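Side-chain contacts in Rho-class glutathione S-transferase (Laternula elliptica, PDB 3QAV), which probably transfers glutathione to electrophilic compounds: residues 173-178 with 213-218; 28-33 with 66-71. All coordinates share one frame; numbering follows the deposited sequence.

Interaction 1: 173-178 with 213-218; sequences GGFVAT and YNMMMD
Gly174 N and Phe175 O, from the two loop residues that meet helix 207-217, both hydrogen-bond to the hydroxyl OG1 of Thr172 at the end of helix 148-172: it accepts from the amide and donates to the carbonyl. Phe175 N in turn bonds to Thr178 O (3.2 Å), which ties down both the N and the O of Phe175. From this loop, CG anti to the carbonyl carbon (chi1 -62°) brings the ring up against Met215 and Met216. The methyl CE of Met215 sits over one ring face, 3.9 Å from the centroid of Phe175 and 27° off the ring normal, a CH-pi contact displaced toward the rim; its nearest ring atom is Phe175 CE1, 3.5 Å from CE. Met215 runs extended to SD and then bends at chi3 (78°), which lays CE against the ring and also 3.7 Å from Gly174 O. Met216 comes to the ring edge instead, its SD 4.1 Å from Phe175 CE1 and near the ring plane. The two sulfurs thus make Met-aromatic contacts of different kinds, Met215 SD oblique and Met216 SD at the ring edge. Phe181 touches both Phe175 and Met216, where loop and helix meet in the all-helical C-terminal domain. With an alanine at Phe175, the Met215 methyl would probably lose its ring face and be set free to turn, leaving a gap beside Met216 SD. No hydrogen bond crosses between the segments, so the join depends on dispersion and on the weak polarity of sulfur and its methyl.

Interaction 2: 28-33 with 66-71; sequences FVYWGS and SEEILE
Tyr30, on strand 28-31, packs against Ile69 and Glu68 of helix 67-72, which meet different parts of it. With CG anti to the carbonyl carbon (chi1 -65°), the phenol extends from the sheet toward the helix. Ile69 bends at chi2 (-65°), bringing CD1 to 3.4 Å from Tyr30 CD2, an oblique approach close to the root of the ring; the two side chains slide past each other in opposite directions. Glu68 crosses the phenol at about a right angle: CG anti to the backbone N and a chain extended beyond it carry the carboxylate to the phenol, the planes of carboxylate and ring 64° apart. The carboxylate comes to the ring edge, where OE1 lies 3.4 Å from Tyr30 CE2, while CD is 3.4 Å from Tyr30 OH. Neither carboxylate oxygen hydrogen-bonds to the hydroxyl: OE2, the nearer, is 3.6 Å from Tyr30 OH. Phe28, two residues back on the strand, lays CE1 over the centre of one face of the Tyr30 ring, 3.4 Å above its plane. Ser66 caps the helix through a weak bond, Ile69 N to OG. This is helix-on-sheet packing in the thioredoxin-like N-terminal domain: buried apolar contact secures the inner part of the phenol, while at its outer end the carboxylate may be weakly attracted to the slightly positive ring hydrogens.

In the fold
Interactions 1 and 2 lie on opposite sides of the chain's centre, their own centres about 31 Å apart and their nearest atoms about 13 Å apart, without touching. They belong to different domains of the GST fold: 28-33 with 66-71 joins sheet and helix in the N-terminal domain, whereas 173-178 with 213-218 joins a loop to a helix in the C-terminal one. Interaction 2 borders the glutathione site: the side chain of Tyr30 is about 4 Å from that of Val78 and that of Ile69 about 6 Å from that of Gln77, two residues that bind glutathione, though none is bound to this chain here. Interaction 1 lies away from the glutathione-binding residues and is structural packing.

Interaction 1: 173-178 with 213-218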
ATOM      1  N   GLY A 173      15.310  -1.070 -19.896  1.00 35.67           N
ATOM      2  CA  GLY A 173      16.490  -1.790 -20.321  1.00 34.21           C
ATOM      3  C   GLY A 173      17.399  -2.058 -19.132  1.00 34.93           C
ATOM      4  O   GLY A 173      18.476  -2.636 -19.279  1.00 33.66           O
ATOM      5  N   GLY A 174      16.959  -1.649 -17.943  1.00 33.27           N
ATOM      6  CA  GLY A 174      17.768  -1.852 -16.755  1.00 32.20           C
ATOM      7  C   GLY A 174      17.003  -2.238 -15.501  1.00 32.64           C
ATOM      8  O   GLY A 174      16.771  -3.422 -15.247  1.00 31.88           O
ATOM      9  N   PHE A 175      16.617  -1.241 -14.710  1.00 30.29           N
ATOM     10  CA  PHE A 175      15.886  -1.491 -13.472  1.00 29.91           C
ATOM     11  C   PHE A 175      14.383  -1.258 -13.665  1.00 29.93           C
ATOM     12  O   PHE A 175      13.942  -0.926 -14.766  1.00 30.97           O
ATOM     13  CB  PHE A 175      16.479  -0.627 -12.362  1.00 28.76           C
ATOM     14  CG  PHE A 175      17.924  -0.951 -12.068  1.00 33.38           C
ATOM     15  CD1 PHE A 175      18.261  -1.879 -11.081  1.00 32.15           C
ATOM     16  CD2 PHE A 175      18.947  -0.367 -12.812  1.00 33.13           C
ATOM     17  CE1 PHE A 175      19.597  -2.218 -10.842  1.00 33.34           C
ATOM     18  CE2 PHE A 175      20.288  -0.700 -12.580  1.00 34.18           C
ATOM     19  CZ  PHE A 175      20.610  -1.628 -11.592  1.00 33.60           C
ATOM     20  N   VAL A 176      13.593  -1.427 -12.612  1.00 26.15           N
ATOM     21  CA  VAL A 176      12.142  -1.314 -12.749  1.00 24.12           C
ATOM     22  C   VAL A 176      11.522   0.069 -12.986  1.00 24.08           C
ATOM     23  O   VAL A 176      10.414   0.162 -13.521  1.00 25.33           O
ATOM     24  CB  VAL A 176      11.438  -1.994 -11.545  1.00 22.81           C
ATOM     25  CG1 VAL A 176      11.446  -1.057 -10.332  1.00 19.08           C
ATOM     26  CG2 VAL A 176      10.018  -2.415 -11.938  1.00 20.46           C
ATOM     27  N   ALA A 177      12.221   1.137 -12.616  1.00 24.05           N
ATOM     28  CA  ALA A 177      11.686   2.486 -12.808  1.00 25.62           C
ATOM     29  C   ALA A 177      12.590   3.387 -13.648  1.00 26.64           C
ATOM     30  O   ALA A 177      12.112   4.261 -14.373  1.00 25.14           O
ATOM     31  CB  ALA A 177      11.422   3.142 -11.453  1.00 26.90           C
ATOM     32  N   THR A 178      13.896   3.172 -13.543  1.00 25.66           N
ATOM     33  CA  THR A 178      14.862   3.968 -14.289  1.00 27.86           C
ATOM     34  C   THR A 178      16.026   3.067 -14.669  1.00 28.16           C
ATOM     35  O   THR A 178      15.987   1.864 -14.435  1.00 30.52           O
ATOM     36  CB  THR A 178      15.418   5.116 -13.434  1.00 27.41           C
ATOM     37  OG1 THR A 178      16.256   4.571 -12.414  1.00 26.72           O
ATOM     38  CG2 THR A 178      14.294   5.893 -12.767  1.00 28.57           C
ATOM     39  N   TYR A 213      15.784 -10.372 -12.829  1.00 28.69           N
ATOM     40  CA  TYR A 213      15.966 -11.246 -11.680  1.00 31.17           C
ATOM     41  C   TYR A 213      17.410 -11.733 -11.564  1.00 32.51           C
ATOM     42  O   TYR A 213      18.001 -11.706 -10.487  1.00 31.50           O
ATOM     43  CB  TYR A 213      15.041 -12.456 -11.788  1.00 29.03           C
ATOM     44  CG  TYR A 213      15.262 -13.466 -10.688  1.00 31.59           C
ATOM     45  CD1 TYR A 213      14.824 -13.216  -9.392  1.00 32.72           C
ATOM     46  CD2 TYR A 213      15.932 -14.663 -10.938  1.00 32.50           C
ATOM     47  CE1 TYR A 213      15.043 -14.126  -8.372  1.00 31.77           C
ATOM     48  CE2 TYR A 213      16.157 -15.585  -9.918  1.00 33.72           C
ATOM     49  CZ  TYR A 213      15.709 -15.307  -8.639  1.00 32.62           C
ATOM     50  OH  TYR A 213      15.928 -16.196  -7.620  1.00 33.10           O
ATOM     51  N   ASN A 214      17.967 -12.194 -12.678  1.00 33.63           N
ATOM     52  CA  ASN A 214      19.340 -12.682 -12.688  1.00 35.88           C
ATOM     53  C   ASN A 214      20.324 -11.592 -12.302  1.00 35.11           C
ATOM     54  O   ASN A 214      21.218 -11.821 -11.495  1.00 35.52           O
ATOM     55  CB  ASN A 214      19.696 -13.237 -14.070  1.00 36.72           C
ATOM     56  CG  ASN A 214      19.128 -14.618 -14.299  1.00 38.60           C
ATOM     57  OD1 ASN A 214      18.891 -15.023 -15.432  1.00 41.48           O
ATOM     58  ND2 ASN A 214      18.918 -15.357 -13.218  1.00 38.75           N
ATOM     59  N   MET A 215      20.166 -10.407 -12.881  1.00 34.32           N
ATOM     60  CA  MET A 215      21.066  -9.307 -12.557  1.00 36.15           C
ATOM     61  C   MET A 215      21.004  -8.997 -11.066  1.00 35.93           C
ATOM     62  O   MET A 215      22.032  -8.903 -10.395  1.00 35.64           O
ATOM     63  CB  MET A 215      20.701  -8.040 -13.333  1.00 37.18           C
ATOM     64  CG  MET A 215      21.287  -6.778 -12.703  1.00 40.52           C
ATOM     65  SD  MET A 215      20.807  -5.248 -13.504  1.00 44.88           S
ATOM     66  CE  MET A 215      19.129  -5.033 -12.864  1.00 45.25           C
ATOM     67  N   MET A 216      19.786  -8.832 -10.563  1.00 34.41           N
ATOM     68  CA  MET A 216      19.571  -8.512  -9.158  1.00 32.87           C
ATOM     69  C   MET A 216      20.083  -9.599  -8.216  1.00 30.20           C
ATOM     70  O   MET A 216      20.623  -9.294  -7.154  1.00 29.03           O
ATOM     71  CB  MET A 216      18.083  -8.250  -8.914  1.00 32.02           C
ATOM     72  CG  MET A 216      17.577  -6.969  -9.554  1.00 31.22           C
ATOM     73  SD  MET A 216      18.182  -5.461  -8.729  1.00 32.32           S
ATOM     74  CE  MET A 216      16.862  -5.195  -7.521  1.00 32.48           C
ATOM     75  N   MET A 217      19.910 -10.859  -8.604  1.00 31.38           N
ATOM     76  CA  MET A 217      20.378 -11.984  -7.787  1.00 32.04           C
ATOM     77  C   MET A 217      21.894 -12.012  -7.653  1.00 32.86           C
ATOM     78  O   MET A 217      22.429 -12.706  -6.791  1.00 34.03           O
ATOM     79  CB  MET A 217      19.915 -13.310  -8.379  1.00 32.54           C
ATOM     80  CG  MET A 217      18.514 -13.698  -7.979  1.00 33.76           C
ATOM     81  SD  MET A 217      18.376 -13.952  -6.206  1.00 34.21           S
ATOM     82  CE  MET A 217      19.067 -15.618  -6.062  1.00 34.45           C
ATOM     83  N   ASP A 218      22.582 -11.275  -8.517  1.00 30.98           N
ATOM     84  CA  ASP A 218      24.033 -11.213  -8.468  1.00 33.42           C
ATOM     85  C   ASP A 218      24.500  -9.960  -7.714  1.00 32.34           C
ATOM     86  O   ASP A 218      25.681  -9.798  -7.434  1.00 31.29           O
ATOM     87  CB  ASP A 218      24.614 -11.249  -9.889  1.00 36.58           C
ATOM     88  CG  ASP A 218      24.541 -12.647 -10.520  1.00 42.02           C
ATOM     89  OD1 ASP A 218      25.044 -13.607  -9.895  1.00 45.60           O
ATOM     90  OD2 ASP A 218      23.990 -12.793 -11.639  1.00 44.18           O
TER

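Interaction 2: 28-33 with 66-71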
ATOM      1  N   PHE A  28      17.687  -0.868  14.828  1.00 35.11           N
ATOM      2  CA  PHE A  28      17.525  -2.251  15.254  1.00 34.03           C
ATOM      3  C   PHE A  28      16.279  -2.762  14.549  1.00 32.56           C
ATOM      4  O   PHE A  28      15.227  -2.122  14.597  1.00 30.49           O
ATOM      5  CB  PHE A  28      17.342  -2.344  16.769  1.00 35.55           C
ATOM      6  CG  PHE A  28      17.321  -3.755  17.285  1.00 36.03           C
ATOM      7  CD1 PHE A  28      16.224  -4.580  17.053  1.00 35.57           C
ATOM      8  CD2 PHE A  28      18.419  -4.274  17.972  1.00 37.20           C
ATOM      9  CE1 PHE A  28      16.218  -5.909  17.497  1.00 37.71           C
ATOM     10  CE2 PHE A  28      18.425  -5.601  18.420  1.00 38.11           C
ATOM     11  CZ  PHE A  28      17.321  -6.420  18.181  1.00 35.70           C
ATOM     12  N   VAL A  29      16.392  -3.911  13.893  1.00 31.06           N
ATOM     13  CA  VAL A  29      15.250  -4.447  13.171  1.00 31.23           C
ATOM     14  C   VAL A  29      14.887  -5.892  13.487  1.00 30.16           C
ATOM     15  O   VAL A  29      15.730  -6.792  13.404  1.00 30.88           O
ATOM     16  CB  VAL A  29      15.469  -4.309  11.650  1.00 33.49           C
ATOM     17  CG1 VAL A  29      16.831  -4.850  11.275  1.00 37.15           C
ATOM     18  CG2 VAL A  29      14.384  -5.051  10.893  1.00 34.95           C
ATOM     19  N   TYR A  30      13.627  -6.095  13.875  1.00 28.10           N
ATOM     20  CA  TYR A  30      13.101  -7.426  14.153  1.00 27.74           C
ATOM     21  C   TYR A  30      12.492  -7.844  12.824  1.00 28.45           C
ATOM     22  O   TYR A  30      11.685  -7.104  12.255  1.00 27.11           O
ATOM     23  CB  TYR A  30      11.982  -7.390  15.200  1.00 29.13           C
ATOM     24  CG  TYR A  30      12.392  -6.952  16.588  1.00 31.55           C
ATOM     25  CD1 TYR A  30      12.503  -5.601  16.909  1.00 30.42           C
ATOM     26  CD2 TYR A  30      12.648  -7.895  17.589  1.00 31.50           C
ATOM     27  CE1 TYR A  30      12.858  -5.194  18.197  1.00 34.04           C
ATOM     28  CE2 TYR A  30      13.004  -7.500  18.881  1.00 35.91           C
ATOM     29  CZ  TYR A  30      13.105  -6.148  19.176  1.00 35.09           C
ATOM     30  OH  TYR A  30      13.436  -5.745  20.447  1.00 39.62           O
ATOM     31  N   TRP A  31      12.866  -9.018  12.327  1.00 26.40           N
ATOM     32  CA  TRP A  31      12.345  -9.475  11.049  1.00 25.45           C
ATOM     33  C   TRP A  31      12.367 -10.989  10.921  1.00 27.58           C
ATOM     34  O   TRP A  31      13.025 -11.682  11.697  1.00 27.99           O
ATOM     35  CB  TRP A  31      13.155  -8.868   9.904  1.00 25.22           C
ATOM     36  CG  TRP A  31      14.591  -9.282   9.913  1.00 24.65           C
ATOM     37  CD1 TRP A  31      15.599  -8.730  10.650  1.00 26.46           C
ATOM     38  CD2 TRP A  31      15.188 -10.315   9.125  1.00 24.08           C
ATOM     39  NE1 TRP A  31      16.793  -9.352  10.363  1.00 26.89           N
ATOM     40  CE2 TRP A  31      16.569 -10.329   9.430  1.00 25.93           C
ATOM     41  CE3 TRP A  31      14.694 -11.232   8.189  1.00 25.89           C
ATOM     42  CZ2 TRP A  31      17.462 -11.224   8.829  1.00 26.30           C
ATOM     43  CZ3 TRP A  31      15.581 -12.125   7.592  1.00 24.13           C
ATOM     44  CH2 TRP A  31      16.948 -12.112   7.914  1.00 24.54           C
ATOM     45  N   GLY A  32      11.663 -11.492   9.914  1.00 26.27           N
ATOM     46  CA  GLY A  32      11.598 -12.925   9.697  1.00 26.00           C
ATOM     47  C   GLY A  32      11.914 -13.336   8.272  1.00 27.63           C
ATOM     48  O   GLY A  32      11.842 -12.526   7.342  1.00 26.32           O
ATOM     49  N   SER A  33      12.255 -14.610   8.105  1.00 28.30           N
ATOM     50  CA  SER A  33      12.615 -15.156   6.804  1.00 30.21           C
ATOM     51  C   SER A  33      11.435 -15.319   5.852  1.00 31.66           C
ATOM     52  O   SER A  33      10.366 -15.790   6.249  1.00 30.42           O
ATOM     53  CB  SER A  33      13.318 -16.508   6.988  1.00 28.52           C
ATOM     54  OG  SER A  33      13.778 -17.025   5.752  1.00 30.03           O
ATOM     55  N   SER A  66       5.544 -12.190  20.218  1.00 40.30           N
ATOM     56  CA  SER A  66       6.094 -12.093  21.564  1.00 42.42           C
ATOM     57  C   SER A  66       5.743 -10.758  22.206  1.00 43.93           C
ATOM     58  O   SER A  66       5.313  -9.830  21.519  1.00 42.92           O
ATOM     59  CB  SER A  66       7.618 -12.257  21.537  1.00 42.44           C
ATOM     60  OG  SER A  66       8.240 -11.163  20.884  1.00 44.31           O
ATOM     61  N   GLU A  67       5.932 -10.669  23.522  1.00 43.30           N
ATOM     62  CA  GLU A  67       5.634  -9.447  24.265  1.00 44.35           C
ATOM     63  C   GLU A  67       6.614  -8.332  23.931  1.00 42.62           C
ATOM     64  O   GLU A  67       6.261  -7.154  23.978  1.00 42.15           O
ATOM     65  CB  GLU A  67       5.664  -9.703  25.778  1.00 47.04           C
ATOM     66  CG  GLU A  67       4.589 -10.654  26.285  1.00 51.41           C
ATOM     67  CD  GLU A  67       4.293 -10.461  27.765  1.00 54.65           C
ATOM     68  OE1 GLU A  67       3.666  -9.438  28.115  1.00 56.73           O
ATOM     69  OE2 GLU A  67       4.689 -11.324  28.579  1.00 55.41           O
ATOM     70  N   GLU A  68       7.848  -8.703  23.609  1.00 41.42           N
ATOM     71  CA  GLU A  68       8.866  -7.718  23.263  1.00 41.17           C
ATOM     72  C   GLU A  68       8.463  -7.025  21.958  1.00 40.50           C
ATOM     73  O   GLU A  68       8.698  -5.829  21.772  1.00 39.57           O
ATOM     74  CB  GLU A  68      10.229  -8.401  23.105  1.00 43.35           C
ATOM     75  CG  GLU A  68      11.367  -7.444  22.795  1.00 48.86           C
ATOM     76  CD  GLU A  68      12.717  -8.137  22.713  1.00 50.77           C
ATOM     77  OE1 GLU A  68      12.847  -9.102  21.932  1.00 51.67           O
ATOM     78  OE2 GLU A  68      13.650  -7.710  23.426  1.00 54.27           O
ATOM     79  N   ILE A  69       7.847  -7.787  21.061  1.00 38.31           N
ATOM     80  CA  ILE A  69       7.395  -7.254  19.783  1.00 37.72           C
ATOM     81  C   ILE A  69       6.174  -6.370  20.005  1.00 38.17           C
ATOM     82  O   ILE A  69       6.129  -5.230  19.541  1.00 37.13           O
ATOM     83  CB  ILE A  69       6.979  -8.378  18.813  1.00 36.53           C
ATOM     84  CG1 ILE A  69       8.170  -9.295  18.511  1.00 40.23           C
ATOM     85  CG2 ILE A  69       6.415  -7.771  17.539  1.00 37.35           C
ATOM     86  CD1 ILE A  69       9.301  -8.632  17.768  1.00 36.63           C
ATOM     87  N   LEU A  70       5.185  -6.910  20.711  1.00 37.41           N
ATOM     88  CA  LEU A  70       3.950  -6.183  20.985  1.00 38.63           C
ATOM     89  C   LEU A  70       4.188  -4.830  21.643  1.00 38.14           C
ATOM     90  O   LEU A  70       3.507  -3.861  21.321  1.00 38.26           O
ATOM     91  CB  LEU A  70       3.009  -7.036  21.838  1.00 39.21           C
ATOM     92  CG  LEU A  70       2.490  -8.295  21.124  1.00 41.23           C
ATOM     93  CD1 LEU A  70       1.761  -9.178  22.114  1.00 41.65           C
ATOM     94  CD2 LEU A  70       1.571  -7.906  19.963  1.00 39.21           C
ATOM     95  N   GLU A  71       5.156  -4.751  22.549  1.00 38.87           N
ATOM     96  CA  GLU A  71       5.443  -3.474  23.203  1.00 42.24           C
ATOM     97  C   GLU A  71       5.721  -2.411  22.147  1.00 42.04           C
ATOM     98  O   GLU A  71       5.253  -1.278  22.253  1.00 42.32           O
ATOM     99  CB  GLU A  71       6.660  -3.594  24.118  1.00 44.49           C
ATOM    100  CG  GLU A  71       6.350  -3.442  25.595  1.00 49.26           C
ATOM    101  CD  GLU A  71       7.606  -3.455  26.453  1.00 53.97           C
ATOM    102  OE1 GLU A  71       8.425  -4.386  26.289  1.00 56.32           O
ATOM    103  OE2 GLU A  71       7.773  -2.541  27.292  1.00 55.70           O
TER